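Protein toll (Drosophila melanogaster, PDB 4LXR) serves as the cell-surface receptor for the cytokine Spätzle, switching on Toll signalling in dorsal-ventral patterning of the embryo and in antifungal innate immunity. Local coordinates at residues G626-V631 against E649-L654; E645-N650 against S669-G674. All blocks are in the same frame, centred on the assembly; numbering follows the deposited sequence.

Contact 1: residues G626-V631 against E649-L654. With NAG (2-acetamido-2-deoxy-beta-D-glucopyranose), chain G.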
ATOM      1  N   GLY A 626      37.908 -43.347 -16.443  1.00 58.25           N
ATOM      2  CA  GLY A 626      38.094 -44.748 -16.086  1.00 57.56           C
ATOM      3  C   GLY A 626      39.062 -45.519 -16.971  1.00 61.72           C
ATOM      4  O   GLY A 626      39.145 -46.741 -16.893  1.00 66.98           O
ATOM      5  N   ASN A 627      39.814 -44.800 -17.795  1.00 62.76           N
ATOM      6  CA  ASN A 627      40.657 -45.417 -18.808  1.00 67.47           C
ATOM      7  C   ASN A 627      42.099 -44.918 -18.788  1.00 64.83           C
ATOM      8  O   ASN A 627      42.872 -45.227 -19.689  1.00 75.42           O
ATOM      9  CB  ASN A 627      40.064 -45.149 -20.194  1.00 76.49           C
ATOM     10  CG  ASN A 627      39.970 -43.658 -20.514  1.00 75.70           C
ATOM     11  OD1 ASN A 627      40.068 -42.811 -19.618  1.00 68.17           O
ATOM     12  ND2 ASN A 627      39.770 -43.334 -21.794  1.00 75.46           N
ATOM     13  N   LEU A 628      42.461 -44.134 -17.781  1.00 62.30           N
ATOM     14  CA  LEU A 628      43.796 -43.546 -17.758  1.00 68.31           C
ATOM     15  C   LEU A 628      44.859 -44.517 -17.248  1.00 71.95           C
ATOM     16  O   LEU A 628      44.668 -45.199 -16.233  1.00 50.78           O
ATOM     17  CB  LEU A 628      43.822 -42.250 -16.943  1.00 51.84           C
ATOM     18  CG  LEU A 628      42.936 -41.111 -17.462  1.00 54.81           C
ATOM     19  CD1 LEU A 628      43.253 -39.817 -16.724  1.00 57.83           C
ATOM     20  CD2 LEU A 628      43.066 -40.936 -18.971  1.00 55.90           C
ATOM     21  N   THR A 629      45.974 -44.569 -17.969  1.00 54.03           N
ATOM     22  CA  THR A 629      47.123 -45.368 -17.560  1.00 62.14           C
ATOM     23  C   THR A 629      48.193 -44.465 -16.957  1.00 62.09           C
ATOM     24  O   THR A 629      49.043 -44.914 -16.191  1.00 62.56           O
ATOM     25  CB  THR A 629      47.696 -46.192 -18.732  1.00 56.33           C
ATOM     26  OG1 THR A 629      48.080 -45.317 -19.799  1.00 58.35           O
ATOM     27  CG2 THR A 629      46.649 -47.164 -19.257  1.00 57.44           C
ATOM     28  N   HIS A 630      48.125 -43.180 -17.289  1.00 62.83           N
ATOM     29  CA  HIS A 630      49.068 -42.200 -16.763  1.00 62.73           C
ATOM     30  C   HIS A 630      48.353 -40.952 -16.267  1.00 60.14           C
ATOM     31  O   HIS A 630      47.229 -40.657 -16.678  1.00 63.01           O
ATOM     32  CB  HIS A 630      50.079 -41.799 -17.840  1.00 66.73           C
ATOM     33  CG  HIS A 630      50.988 -42.908 -18.259  1.00 73.22           C
ATOM     34  ND1 HIS A 630      50.792 -43.634 -19.414  1.00 83.99           N
ATOM     35  CD2 HIS A 630      52.100 -43.417 -17.678  1.00 74.87           C
ATOM     36  CE1 HIS A 630      51.745 -44.542 -19.527  1.00 86.83           C
ATOM     37  NE2 HIS A 630      52.549 -44.434 -18.484  1.00 83.92           N
ATOM     38  N   VAL A 631      49.017 -40.221 -15.379  1.00 53.32           N
ATOM     39  CA  VAL A 631      48.525 -38.935 -14.925  1.00 49.68           C
ATOM     40  C   VAL A 631      48.679 -37.923 -16.052  1.00 66.64           C
ATOM     41  O   VAL A 631      49.793 -37.676 -16.519  1.00 67.62           O
ATOM     42  CB  VAL A 631      49.300 -38.443 -13.694  1.00 48.14           C
ATOM     43  CG1 VAL A 631      48.905 -37.003 -13.356  1.00 48.08           C
ATOM     44  CG2 VAL A 631      49.051 -39.374 -12.506  1.00 45.85           C
ATOM     45  N   GLU A 649      40.330 -41.505  -9.197  1.00 40.33           N
ATOM     46  CA  GLU A 649      39.648 -42.735  -8.782  1.00 46.81           C
ATOM     47  C   GLU A 649      39.163 -43.629  -9.918  1.00 44.71           C
ATOM     48  O   GLU A 649      38.664 -43.152 -10.949  1.00 43.92           O
ATOM     49  CB  GLU A 649      38.453 -42.433  -7.871  1.00 39.32           C
ATOM     50  CG  GLU A 649      38.803 -41.823  -6.533  1.00 41.95           C
ATOM     51  CD  GLU A 649      38.804 -40.307  -6.566  1.00 48.56           C
ATOM     52  OE1 GLU A 649      38.563 -39.696  -5.499  1.00 44.91           O
ATOM     53  OE2 GLU A 649      39.034 -39.727  -7.660  1.00 47.97           O
ATOM     54  N   ASN A 650      39.299 -44.934  -9.695  1.00 42.52           N
ATOM     55  CA  ASN A 650      38.808 -45.960 -10.616  1.00 43.22           C
ATOM     56  C   ASN A 650      39.255 -45.805 -12.069  1.00 45.02           C
ATOM     57  O   ASN A 650      38.486 -46.035 -12.994  1.00 46.91           O
ATOM     58  CB  ASN A 650      37.281 -46.112 -10.503  1.00 50.72           C
ATOM     59  CG  ASN A 650      36.832 -46.516  -9.086  1.00 58.28           C
ATOM     60  OD1 ASN A 650      35.846 -45.991  -8.556  1.00 54.34           O
ATOM     61  ND2 ASN A 650      37.564 -47.450  -8.472  1.00 65.89           N
ATOM     62  N   ASN A 651      40.506 -45.406 -12.262  1.00 46.65           N
ATOM     63  CA  ASN A 651      41.133 -45.479 -13.580  1.00 49.52           C
ATOM     64  C   ASN A 651      41.993 -46.754 -13.668  1.00 55.68           C
ATOM     65  O   ASN A 651      41.725 -47.718 -12.946  1.00 46.16           O
ATOM     66  CB  ASN A 651      41.941 -44.207 -13.854  1.00 50.40           C
ATOM     67  CG  ASN A 651      41.058 -43.033 -14.282  1.00 52.94           C
ATOM     68  OD1 ASN A 651      40.862 -42.798 -15.471  1.00 50.47           O
ATOM     69  ND2 ASN A 651      40.525 -42.299 -13.311  1.00 51.83           N
ATOM     70  N   THR A 652      43.001 -46.788 -14.542  1.00 48.28           N
ATOM     71  CA  THR A 652      43.975 -47.887 -14.488  1.00 52.07           C
ATOM     72  C   THR A 652      45.424 -47.400 -14.532  1.00 50.99           C
ATOM     73  O   THR A 652      46.207 -47.829 -15.388  1.00 52.40           O
ATOM     74  CB  THR A 652      43.758 -48.958 -15.587  1.00 51.00           C
ATOM     75  OG1 THR A 652      43.843 -48.356 -16.885  1.00 53.07           O
ATOM     76  CG2 THR A 652      42.411 -49.646 -15.417  1.00 51.20           C
ATOM     77  N   LEU A 653      45.765 -46.497 -13.613  1.00 46.68           N
ATOM     78  CA  LEU A 653      47.100 -45.908 -13.562  1.00 46.71           C
ATOM     79  C   LEU A 653      48.169 -46.978 -13.363  1.00 53.42           C
ATOM     80  O   LEU A 653      48.094 -47.784 -12.427  1.00 45.85           O
ATOM     81  CB  LEU A 653      47.196 -44.883 -12.435  1.00 44.71           C
ATOM     82  CG  LEU A 653      46.476 -43.544 -12.562  1.00 44.58           C
ATOM     83  CD1 LEU A 653      46.669 -42.717 -11.297  1.00 48.72           C
ATOM     84  CD2 LEU A 653      46.973 -42.787 -13.765  1.00 46.61           C
ATOM     85  N   LEU A 654      49.164 -46.976 -14.242  1.00 48.96           N
ATOM     86  CA  LEU A 654      50.226 -47.967 -14.182  1.00 58.89           C
ATOM     87  C   LEU A 654      51.377 -47.488 -13.305  1.00 55.66           C
ATOM     88  O   LEU A 654      52.006 -48.278 -12.612  1.00 56.21           O
ATOM     89  CB  LEU A 654      50.726 -48.298 -15.585  1.00 54.94           C
ATOM     90  CG  LEU A 654      49.677 -48.887 -16.532  1.00 55.24           C
ATOM     91  CD1 LEU A 654      50.280 -49.105 -17.903  1.00 57.21           C
ATOM     92  CD2 LEU A 654      49.082 -50.187 -15.971  1.00 53.63           C
TER
HETATM   93  C1  NAG G   1      44.675 -53.156 -14.484  1.00 43.69           C
HETATM   94  C2  NAG G   1      44.726 -53.769 -15.883  1.00 52.22           C
HETATM   95  C3  NAG G   1      43.432 -54.532 -16.170  1.00 64.28           C
HETATM   96  C4  NAG G   1      43.120 -55.523 -15.056  1.00 69.41           C
HETATM   97  C5  NAG G   1      43.170 -54.830 -13.695  1.00 67.74           C
HETATM   98  C6  NAG G   1      43.041 -55.786 -12.532  1.00 73.88           C
HETATM   99  C7  NAG G   1      46.134 -52.309 -17.285  1.00 60.41           C
HETATM  100  C8  NAG G   1      46.132 -51.221 -18.322  1.00 54.90           C
HETATM  101  N2  NAG G   1      44.931 -52.734 -16.885  1.00 57.07           N
HETATM  102  O3  NAG G   1      43.526 -55.214 -17.416  1.00 64.97           O
HETATM  103  O4  NAG G   1      41.813 -56.043 -15.274  1.00 73.02           O
HETATM  104  O5  NAG G   1      44.430 -54.167 -13.532  1.00 60.61           O
HETATM  105  O6  NAG G   1      41.907 -55.478 -11.733  1.00 81.73           O
HETATM  106  O7  NAG G   1      47.175 -52.777 -16.834  1.00 64.04           O
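Residues 626-631 and 649-654 are irregular loop segments from successive turns, and their backbones come close at two points, the CA of Gly-626 lying 4.0 Å from the CA of Asn-651 and Thr-629 sitting beside Leu-653. Asn-651 carries the polar side of the contact. Its CG stands beside its own backbone N (chi1 -79°), close to Gly-626, and OD1 accepts the N-H of Leu-628 at 3.1 Å. The donor lies in the amide plane on a lone pair, with a C=O...N angle of 124°. OD1 also rests against CG of Leu-628 at 3.3 Å, the two side chains running side by side. The amide nitrogen turns the other way: ND2 is hydrogen-bonded to Leu-648 O and Cys-623 O, so both ends of this buried group are engaged and its rotation is fixed. Further along, Leu-654 N donates to Thr-629 O at 2.8 Å, almost straight at 173°. The bond of Thr-652 N to Leu-628 O is less certain, because that oxygen sits too close to a neighbouring atom in the model. CD2 of Leu-653 rests on the backbone of His-630, 3.4 Å from its carbonyl carbon, and packs against CG2 of Val-631, while CB of Thr-629 meets CD1 of Leu-654 at 4.0 Å. On its other branch, CD2 of Leu-654 lies 3.3 Å from O7 of the NAG, a sugar of a glycan attached to the protein itself and hydrogen-bonded to His-698. Asn-675 OD1 accepts Leu-653 N just as Asn-651 accepts Leu-628 N one turn earlier, which is the asparagine ladder of a leucine-rich-repeat solenoid, here starting where the N-terminal cap (LRRNT) of the C-terminal leucine-rich-repeat module meets repeat LRR 16.

Contact 2: residues E645-N650 against S669-G674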
ATOM      1  N   GLU A 645      43.537 -30.882  -5.285  1.00 46.50           N
ATOM      2  CA  GLU A 645      43.095 -32.265  -5.155  1.00 40.26           C
ATOM      3  C   GLU A 645      43.087 -32.946  -6.511  1.00 45.43           C
ATOM      4  O   GLU A 645      42.436 -32.492  -7.441  1.00 42.67           O
ATOM      5  CB  GLU A 645      41.700 -32.349  -4.537  1.00 39.85           C
ATOM      6  CG  GLU A 645      41.528 -31.600  -3.238  1.00 44.29           C
ATOM      7  CD  GLU A 645      40.146 -31.796  -2.640  1.00 49.34           C
ATOM      8  OE1 GLU A 645      39.898 -31.279  -1.530  1.00 45.77           O
ATOM      9  OE2 GLU A 645      39.307 -32.468  -3.279  1.00 51.71           O
ATOM     10  N   LEU A 646      43.818 -34.041  -6.632  1.00 44.61           N
ATOM     11  CA  LEU A 646      43.877 -34.728  -7.907  1.00 48.06           C
ATOM     12  C   LEU A 646      43.078 -36.007  -7.806  1.00 40.13           C
ATOM     13  O   LEU A 646      43.518 -36.977  -7.204  1.00 38.76           O
ATOM     14  CB  LEU A 646      45.323 -35.003  -8.299  1.00 43.63           C
ATOM     15  CG  LEU A 646      45.615 -35.771  -9.578  1.00 42.49           C
ATOM     16  CD1 LEU A 646      44.975 -35.100 -10.824  1.00 44.61           C
ATOM     17  CD2 LEU A 646      47.116 -35.858  -9.717  1.00 42.87           C
ATOM     18  N   HIS A 647      41.881 -35.984  -8.373  1.00 41.97           N
ATOM     19  CA  HIS A 647      40.962 -37.106  -8.313  1.00 43.17           C
ATOM     20  C   HIS A 647      41.081 -37.998  -9.545  1.00 44.54           C
ATOM     21  O   HIS A 647      40.692 -37.618 -10.657  1.00 43.55           O
ATOM     22  CB  HIS A 647      39.524 -36.603  -8.107  1.00 42.35           C
ATOM     23  CG  HIS A 647      39.248 -36.149  -6.704  1.00 41.55           C
ATOM     24  ND1 HIS A 647      38.805 -37.006  -5.717  1.00 42.28           N
ATOM     25  CD2 HIS A 647      39.376 -34.937  -6.119  1.00 40.10           C
ATOM     26  CE1 HIS A 647      38.658 -36.337  -4.589  1.00 37.83           C
ATOM     27  NE2 HIS A 647      38.992 -35.077  -4.807  1.00 46.00           N
ATOM     28  N   LEU A 648      41.647 -39.184  -9.329  1.00 41.20           N
ATOM     29  CA  LEU A 648      41.915 -40.126 -10.403  1.00 41.83           C
ATOM     30  C   LEU A 648      41.334 -41.497 -10.071  1.00 41.20           C
ATOM     31  O   LEU A 648      41.778 -42.517 -10.599  1.00 47.09           O
ATOM     32  CB  LEU A 648      43.417 -40.207 -10.672  1.00 47.80           C
ATOM     33  CG  LEU A 648      44.079 -38.931 -11.214  1.00 51.16           C
ATOM     34  CD1 LEU A 648      45.594 -39.045 -11.264  1.00 44.05           C
ATOM     35  CD2 LEU A 648      43.536 -38.597 -12.597  1.00 61.81           C
ATOM     36  N   GLU A 649      40.330 -41.505  -9.197  1.00 40.33           N
ATOM     37  CA  GLU A 649      39.648 -42.735  -8.782  1.00 46.81           C
ATOM     38  C   GLU A 649      39.163 -43.629  -9.918  1.00 44.71           C
ATOM     39  O   GLU A 649      38.664 -43.152 -10.949  1.00 43.92           O
ATOM     40  CB  GLU A 649      38.453 -42.433  -7.871  1.00 39.32           C
ATOM     41  CG  GLU A 649      38.803 -41.823  -6.533  1.00 41.95           C
ATOM     42  CD  GLU A 649      38.804 -40.307  -6.566  1.00 48.56           C
ATOM     43  OE1 GLU A 649      38.563 -39.696  -5.499  1.00 44.91           O
ATOM     44  OE2 GLU A 649      39.034 -39.727  -7.660  1.00 47.97           O
ATOM     45  N   ASN A 650      39.299 -44.934  -9.695  1.00 42.52           N
ATOM     46  CA  ASN A 650      38.808 -45.960 -10.616  1.00 43.22           C
ATOM     47  C   ASN A 650      39.255 -45.805 -12.069  1.00 45.02           C
ATOM     48  O   ASN A 650      38.486 -46.035 -12.994  1.00 46.91           O
ATOM     49  CB  ASN A 650      37.281 -46.112 -10.503  1.00 50.72           C
ATOM     50  CG  ASN A 650      36.832 -46.516  -9.086  1.00 58.28           C
ATOM     51  OD1 ASN A 650      35.846 -45.991  -8.556  1.00 54.34           O
ATOM     52  ND2 ASN A 650      37.564 -47.450  -8.472  1.00 65.89           N
ATOM     53  N   SER A 669      46.665 -33.378  -2.444  1.00 40.13           N
ATOM     54  CA  SER A 669      45.798 -34.510  -2.159  1.00 35.34           C
ATOM     55  C   SER A 669      45.766 -35.427  -3.369  1.00 35.71           C
ATOM     56  O   SER A 669      45.334 -35.013  -4.454  1.00 37.03           O
ATOM     57  CB  SER A 669      44.382 -34.017  -1.864  1.00 44.13           C
ATOM     58  OG  SER A 669      43.789 -34.750  -0.820  1.00 51.88           O
ATOM     59  N   LEU A 670      46.239 -36.659  -3.195  1.00 34.79           N
ATOM     60  CA  LEU A 670      46.191 -37.663  -4.246  1.00 35.23           C
ATOM     61  C   LEU A 670      45.124 -38.691  -3.919  1.00 38.45           C
ATOM     62  O   LEU A 670      45.224 -39.402  -2.922  1.00 40.85           O
ATOM     63  CB  LEU A 670      47.536 -38.369  -4.398  1.00 37.88           C
ATOM     64  CG  LEU A 670      48.622 -37.657  -5.196  1.00 41.06           C
ATOM     65  CD1 LEU A 670      49.972 -38.385  -5.084  1.00 37.02           C
ATOM     66  CD2 LEU A 670      48.181 -37.519  -6.655  1.00 38.40           C
ATOM     67  N   HIS A 671      44.101 -38.760  -4.764  1.00 35.96           N
ATOM     68  CA  HIS A 671      42.998 -39.692  -4.581  1.00 36.25           C
ATOM     69  C   HIS A 671      43.075 -40.712  -5.699  1.00 44.24           C
ATOM     70  O   HIS A 671      42.579 -40.480  -6.811  1.00 41.05           O
ATOM     71  CB  HIS A 671      41.662 -38.946  -4.608  1.00 40.73           C
ATOM     72  CG  HIS A 671      41.605 -37.794  -3.652  1.00 41.64           C
ATOM     73  ND1 HIS A 671      41.095 -37.911  -2.374  1.00 41.23           N
ATOM     74  CD2 HIS A 671      42.030 -36.515  -3.772  1.00 35.58           C
ATOM     75  CE1 HIS A 671      41.190 -36.746  -1.758  1.00 38.66           C
ATOM     76  NE2 HIS A 671      41.754 -35.882  -2.585  1.00 44.49           N
ATOM     77  N   LEU A 672      43.719 -41.839  -5.397  1.00 34.90           N
ATOM     78  CA  LEU A 672      44.078 -42.806  -6.415  1.00 43.00           C
ATOM     79  C   LEU A 672      43.418 -44.164  -6.207  1.00 41.44           C
ATOM     80  O   LEU A 672      43.867 -45.153  -6.771  1.00 40.32           O
ATOM     81  CB  LEU A 672      45.601 -42.972  -6.438  1.00 43.96           C
ATOM     82  CG  LEU A 672      46.382 -41.656  -6.509  1.00 45.73           C
ATOM     83  CD1 LEU A 672      47.870 -41.889  -6.289  1.00 36.48           C
ATOM     84  CD2 LEU A 672      46.124 -40.961  -7.860  1.00 38.09           C
ATOM     85  N   ALA A 673      42.363 -44.224  -5.403  1.00 34.92           N
ATOM     86  CA  ALA A 673      41.717 -45.509  -5.158  1.00 34.90           C
ATOM     87  C   ALA A 673      41.248 -46.148  -6.457  1.00 40.49           C
ATOM     88  O   ALA A 673      40.635 -45.486  -7.298  1.00 41.60           O
ATOM     89  CB  ALA A 673      40.547 -45.355  -4.186  1.00 36.10           C
ATOM     90  N   GLY A 674      41.559 -47.428  -6.630  1.00 40.42           N
ATOM     91  CA  GLY A 674      41.029 -48.192  -7.746  1.00 38.94           C
ATOM     92  C   GLY A 674      41.851 -48.101  -9.015  1.00 45.70           C
ATOM     93  O   GLY A 674      41.303 -48.047 -10.106  1.00 51.80           O
TER
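The rings of His-647 and His-671 lie almost flat on one another in an offset stack, centroids 3.9 Å apart and planes only 7° from parallel. CE1 of His-647 sits over the centre of the His-671 ring, whereas CD2 of His-671 lies nearer the rim of the His-647 face. Two carboxylates hold the His-647 ring by its edge, close to its plane: NE2 donates to OE2 of Glu-645 at 3.0 Å, and ND1 to OE1 of Glu-649 at 2.7 Å. The bend at chi2 (91°) brings CD of Glu-649 back toward the rings; the carboxylate lies alongside, OE1 3.3 Å from CB of His-671 and its plane 18° from that ring. On the sheet face away from the histidines, CD2 of Leu-646 meets CD2 of Leu-670 at 3.6 Å; just past the strand ends Leu-648 lies beside Leu-672. Strands 645-647 and 669-671 belong to successive repeats, LRR 16 and 17, of the parallel leucine-rich-repeat sheet, whose leucines point into the core. Hydrogen bonds join them from Leu-646 N to Ser-669 O and His-671 N to Leu-646 O, continuing past them as Leu-648 N to His-671 O and Asn-650 N to Ala-673 O. An alanine in place of His-647 would probably leave Glu-645 OE2 and Glu-649 OE1 without their ring donors and uncover the stacked face of His-671. Glu-649 OE2 also bonds His-624. Donation from both ring nitrogens to carboxylates is consistent with a His-647 that tends to be protonated, a charge the two glutamates would balance.

In the fold
Contacts 1 and 2 have centres 9 Å apart and share Glu-649 and Asn-650, just beyond the end of strand 643-647, where the chain turns into the loop of contact 1. Their apolar sides merge into one aliphatic core: Val-631 CG2 lies 3.7 Å from Leu-648 CD1, and Leu-653 CD1 lies 3.9 Å from Leu-672 CD2. The asparagine ladder spans both, since Leu-648 O accepts ND2 of Asn-651 and ND2 of Asn-675. Both lie in the C-terminal leucine-rich-repeat module of the ectodomain, their centres about 62 and 56 Å from the centre of the chain. No other protein chain of the assembly touches either; the glycan NAG borders contact 1.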